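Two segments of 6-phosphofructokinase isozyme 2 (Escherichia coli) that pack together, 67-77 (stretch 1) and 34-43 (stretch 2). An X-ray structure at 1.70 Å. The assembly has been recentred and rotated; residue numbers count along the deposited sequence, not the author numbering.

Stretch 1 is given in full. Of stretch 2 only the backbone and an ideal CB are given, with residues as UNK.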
# COMPACT_ATOMS: atom_id res chain seq x y z
N GLU A 67 12.13 -33.05 0.42
CA GLU A 67 11.74 -34.14 1.31
C GLU A 67 10.47 -33.77 2.07
O GLU A 67 9.57 -34.59 2.25
CB GLU A 67 12.85 -34.47 2.31
CG GLU A 67 14.07 -35.16 1.73
CD GLU A 67 15.09 -35.52 2.79
OE1 GLU A 67 16.26 -35.11 2.66
OE2 GLU A 67 14.72 -36.21 3.76
N HIS A 68 10.40 -32.52 2.51
CA HIS A 68 9.25 -32.06 3.28
C HIS A 68 8.02 -31.98 2.40
O HIS A 68 6.92 -32.32 2.83
CB HIS A 68 9.53 -30.70 3.94
CG HIS A 68 8.60 -30.39 5.06
ND1 HIS A 68 8.38 -31.25 6.11
CD2 HIS A 68 7.81 -29.31 5.30
CE1 HIS A 68 7.51 -30.72 6.95
NE2 HIS A 68 7.15 -29.54 6.48
N LEU A 69 8.20 -31.53 1.16
CA LEU A 69 7.12 -31.50 0.18
C LEU A 69 6.52 -32.89 -0.00
O LEU A 69 5.30 -33.07 0.02
CB LEU A 69 7.64 -30.97 -1.16
CG LEU A 69 6.68 -31.02 -2.36
CD1 LEU A 69 5.45 -30.18 -2.07
CD2 LEU A 69 7.36 -30.52 -3.63
N VAL A 70 7.39 -33.88 -0.18
CA VAL A 70 6.97 -35.27 -0.34
C VAL A 70 6.23 -35.77 0.90
O VAL A 70 5.21 -36.46 0.80
CB VAL A 70 8.18 -36.18 -0.64
CG1 VAL A 70 7.78 -37.65 -0.60
CG2 VAL A 70 8.77 -35.82 -2.00
N SER A 71 6.74 -35.40 2.07
CA SER A 71 6.15 -35.81 3.33
C SER A 71 4.76 -35.21 3.55
O SER A 71 3.86 -35.86 4.09
CB SER A 71 7.07 -35.45 4.50
OG SER A 71 6.41 -35.65 5.74
N LEU A 72 4.59 -33.95 3.14
CA LEU A 72 3.31 -33.28 3.27
C LEU A 72 2.25 -33.96 2.42
O LEU A 72 1.11 -34.12 2.85
CB LEU A 72 3.42 -31.81 2.88
CG LEU A 72 4.14 -30.91 3.89
CD1 LEU A 72 4.29 -29.50 3.34
CD2 LEU A 72 3.38 -30.88 5.22
N LEU A 73 2.64 -34.38 1.22
CA LEU A 73 1.71 -35.04 0.31
C LEU A 73 1.34 -36.43 0.83
O LEU A 73 0.20 -36.88 0.66
CB LEU A 73 2.27 -35.10 -1.11
CG LEU A 73 2.33 -33.73 -1.78
CD1 LEU A 73 3.13 -33.77 -3.07
CD2 LEU A 73 0.91 -33.22 -2.04
N ALA A 74 2.31 -37.10 1.45
CA ALA A 74 2.07 -38.41 2.04
C ALA A 74 1.03 -38.28 3.15
O ALA A 74 0.13 -39.11 3.26
CB ALA A 74 3.36 -38.99 2.59
N ASP A 75 1.16 -37.23 3.96
CA ASP A 75 0.23 -36.97 5.05
C ASP A 75 -1.17 -36.64 4.53
O ASP A 75 -2.17 -36.85 5.22
CB ASP A 75 0.75 -35.84 5.94
CG ASP A 75 1.99 -36.24 6.73
OD1 ASP A 75 2.29 -37.45 6.81
OD2 ASP A 75 2.66 -35.34 7.29
N GLU A 76 -1.23 -36.13 3.30
CA GLU A 76 -2.51 -35.80 2.67
C GLU A 76 -3.03 -36.96 1.84
O GLU A 76 -4.07 -36.85 1.18
CB GLU A 76 -2.37 -34.54 1.82
CG GLU A 76 -2.06 -33.30 2.63
CD GLU A 76 -2.04 -32.04 1.80
OE1 GLU A 76 -2.15 -32.14 0.55
OE2 GLU A 76 -1.91 -30.95 2.39
N ASN A 77 -2.30 -38.07 1.87
CA ASN A 77 -2.65 -39.28 1.13
C ASN A 77 -2.74 -39.07 -0.38
O ASN A 77 -3.55 -39.71 -1.06
CB ASN A 77 -3.93 -39.91 1.68
CG ASN A 77 -3.74 -40.50 3.06
OD1 ASN A 77 -2.75 -41.18 3.33
ND2 ASN A 77 -4.69 -40.22 3.96
N UNK A 34 3.91 -21.93 8.20
CA UNK A 34 3.29 -23.23 7.98
C UNK A 34 3.63 -23.63 6.56
O UNK A 34 3.40 -22.85 5.63
CB UNK A 34 1.78 -23.20 8.21
N UNK A 35 4.18 -24.82 6.37
CA UNK A 35 4.57 -25.25 5.03
C UNK A 35 3.45 -26.00 4.34
O UNK A 35 2.69 -26.74 4.96
CB UNK A 35 5.82 -26.13 5.09
N UNK A 36 3.33 -25.77 3.03
CA UNK A 36 2.30 -26.45 2.25
C UNK A 36 2.84 -26.77 0.86
O UNK A 36 3.74 -26.09 0.36
CB UNK A 36 1.03 -25.60 2.15
N UNK A 37 2.29 -27.82 0.23
CA UNK A 37 2.69 -28.17 -1.13
C UNK A 37 2.29 -27.09 -2.13
O UNK A 37 1.20 -26.52 -2.04
CB UNK A 37 2.07 -29.51 -1.53
N UNK A 38 3.18 -26.80 -3.06
CA UNK A 38 2.89 -25.80 -4.08
C UNK A 38 3.15 -26.36 -5.45
O UNK A 38 3.91 -27.31 -5.61
CB UNK A 38 3.72 -24.53 -3.86
N UNK A 39 2.50 -25.78 -6.46
CA UNK A 39 2.71 -26.22 -7.82
C UNK A 39 1.40 -26.62 -8.47
O UNK A 39 0.52 -27.17 -7.80
CB UNK A 39 3.70 -27.39 -7.86
N UNK A 40 1.29 -26.34 -9.77
CA UNK A 40 0.05 -26.56 -10.50
C UNK A 40 -0.46 -27.98 -10.44
O UNK A 40 -1.54 -28.23 -9.89
CB UNK A 40 0.24 -26.16 -11.96
N UNK A 41 0.31 -28.91 -11.00
CA UNK A 41 -0.08 -30.31 -11.03
C UNK A 41 -0.25 -30.89 -9.64
O UNK A 41 -1.14 -31.71 -9.41
CB UNK A 41 0.95 -31.13 -11.81
N UNK A 42 0.59 -30.46 -8.70
CA UNK A 42 0.46 -30.92 -7.33
C UNK A 42 -0.88 -30.51 -6.74
O UNK A 42 -1.58 -31.32 -6.11
CB UNK A 42 1.60 -30.37 -6.47
N UNK A 43 -1.27 -29.25 -6.96
CA UNK A 43 -2.54 -28.77 -6.45
C UNK A 43 -3.74 -29.39 -7.15
O UNK A 43 -4.77 -29.60 -6.52
CB UNK A 43 -2.60 -27.25 -6.58

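The helix of stretch 1 crosses the strand at 34-38 almost at right angles (84°), and what it offers is mainly hydrocarbon: Leu69, Leu72 and Leu73, with the ring of His68 beside them. No hydrogen bond links the two stretches.

At position 34 the ideal CB meets nothing of stretch 1, so this segment sets little preference beyond an extended backbone, which suits beta-branched residues among others. The residue is Val34, which makes no contact here.

Position 35 points its CA-to-CB bond toward the helix, its ideal CB 3.8 Å from CD2 of His68 and 4.1 Å from CD1 of Leu72. An aliphatic or aromatic side chain would suit such surroundings. The residue is Phe35. Its CB lies at the edge of the His68 ring, near the plane, while the two rings sit obliquely, planes at 88° and centroids 5.5 Å apart. The backbone also takes part: CD1 of Leu72 rests 3.6 Å from O of Phe35.

Position 36, following the alternation of a strand, directs its CB away from the helix, and many side chains, polar ones included, would be tolerated. Glu36 occupies it; its carboxylate is hydrogen-bonded elsewhere in the structure.

At position 37 the CB points sideways, yet the ideal CB is only 3.5 Å from CD1 of Leu69 and 3.9 Å from CD2 of Leu73. A compact apolar side chain fits, and phi of -66° also admits proline. Pro37 is the deposited residue and has the largest covered area in the stretch. Its ring is wedged among the leucines: CB is 3.7 Å from Leu69 CD1, whereas CG is 3.9 Å from Leu72 CB and 3.8 Å from Leu73 CD2.

Position 38 turns away from stretch 1, which therefore does not dictate its side chain; it is Gly38. At 39, phi/psi of 124/145 would jam a CB against the preceding carbonyl O, so glycine is expected, and Gly39 forms the N-cap, its O accepting a 2.9 Å hydrogen bond from the backbone N of position 43. Positions 40 and 41 have helical angles and no neighbour in stretch 1 within reach of a CB; many residues would do, and both are glycine.

Position 42 faces the helix again, but its ideal CB is still 5.0 Å from CD1 of Leu73, leaving room for a longer aliphatic chain such as leucine, isoleucine or methionine. Ile42 spans the gap, placing CD1 4.1 Å from Leu69 CD2 and CG2 4.0 Å from Leu73 CD2.

Position 43 points away, leaving the choice open; Asn43 makes no contact with stretch 1.

Stretch 2, residues 34-43: VFEPGGGGIN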
# COMPACT_ATOMS: atom_id res chain seq x y z
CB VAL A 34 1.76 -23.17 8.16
CG1 VAL A 34 1.13 -24.49 7.69
CG2 VAL A 34 1.41 -22.89 9.61
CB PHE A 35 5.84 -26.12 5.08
CG PHE A 35 7.02 -25.42 5.68
CD1 PHE A 35 7.63 -24.38 5.01
CD2 PHE A 35 7.50 -25.78 6.93
CE1 PHE A 35 8.72 -23.71 5.56
CE2 PHE A 35 8.59 -25.12 7.49
CZ PHE A 35 9.20 -24.08 6.80
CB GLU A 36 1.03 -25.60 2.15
CG GLU A 36 1.13 -24.45 1.16
CD GLU A 36 0.11 -23.36 1.42
OE1 GLU A 36 -0.53 -23.37 2.50
OE2 GLU A 36 -0.05 -22.48 0.55
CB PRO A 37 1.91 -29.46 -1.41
CG PRO A 37 1.64 -30.04 -0.06
CD PRO A 37 1.39 -28.84 0.81
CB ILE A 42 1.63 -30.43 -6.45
CG1 ILE A 42 2.87 -31.29 -6.73
CG2 ILE A 42 1.27 -30.51 -4.97
CD1 ILE A 42 4.14 -30.77 -6.08
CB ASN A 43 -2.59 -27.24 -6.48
CG ASN A 43 -1.86 -26.62 -5.31
OD1 ASN A 43 -1.87 -27.17 -4.20
ND2 ASN A 43 -1.21 -25.48 -5.54
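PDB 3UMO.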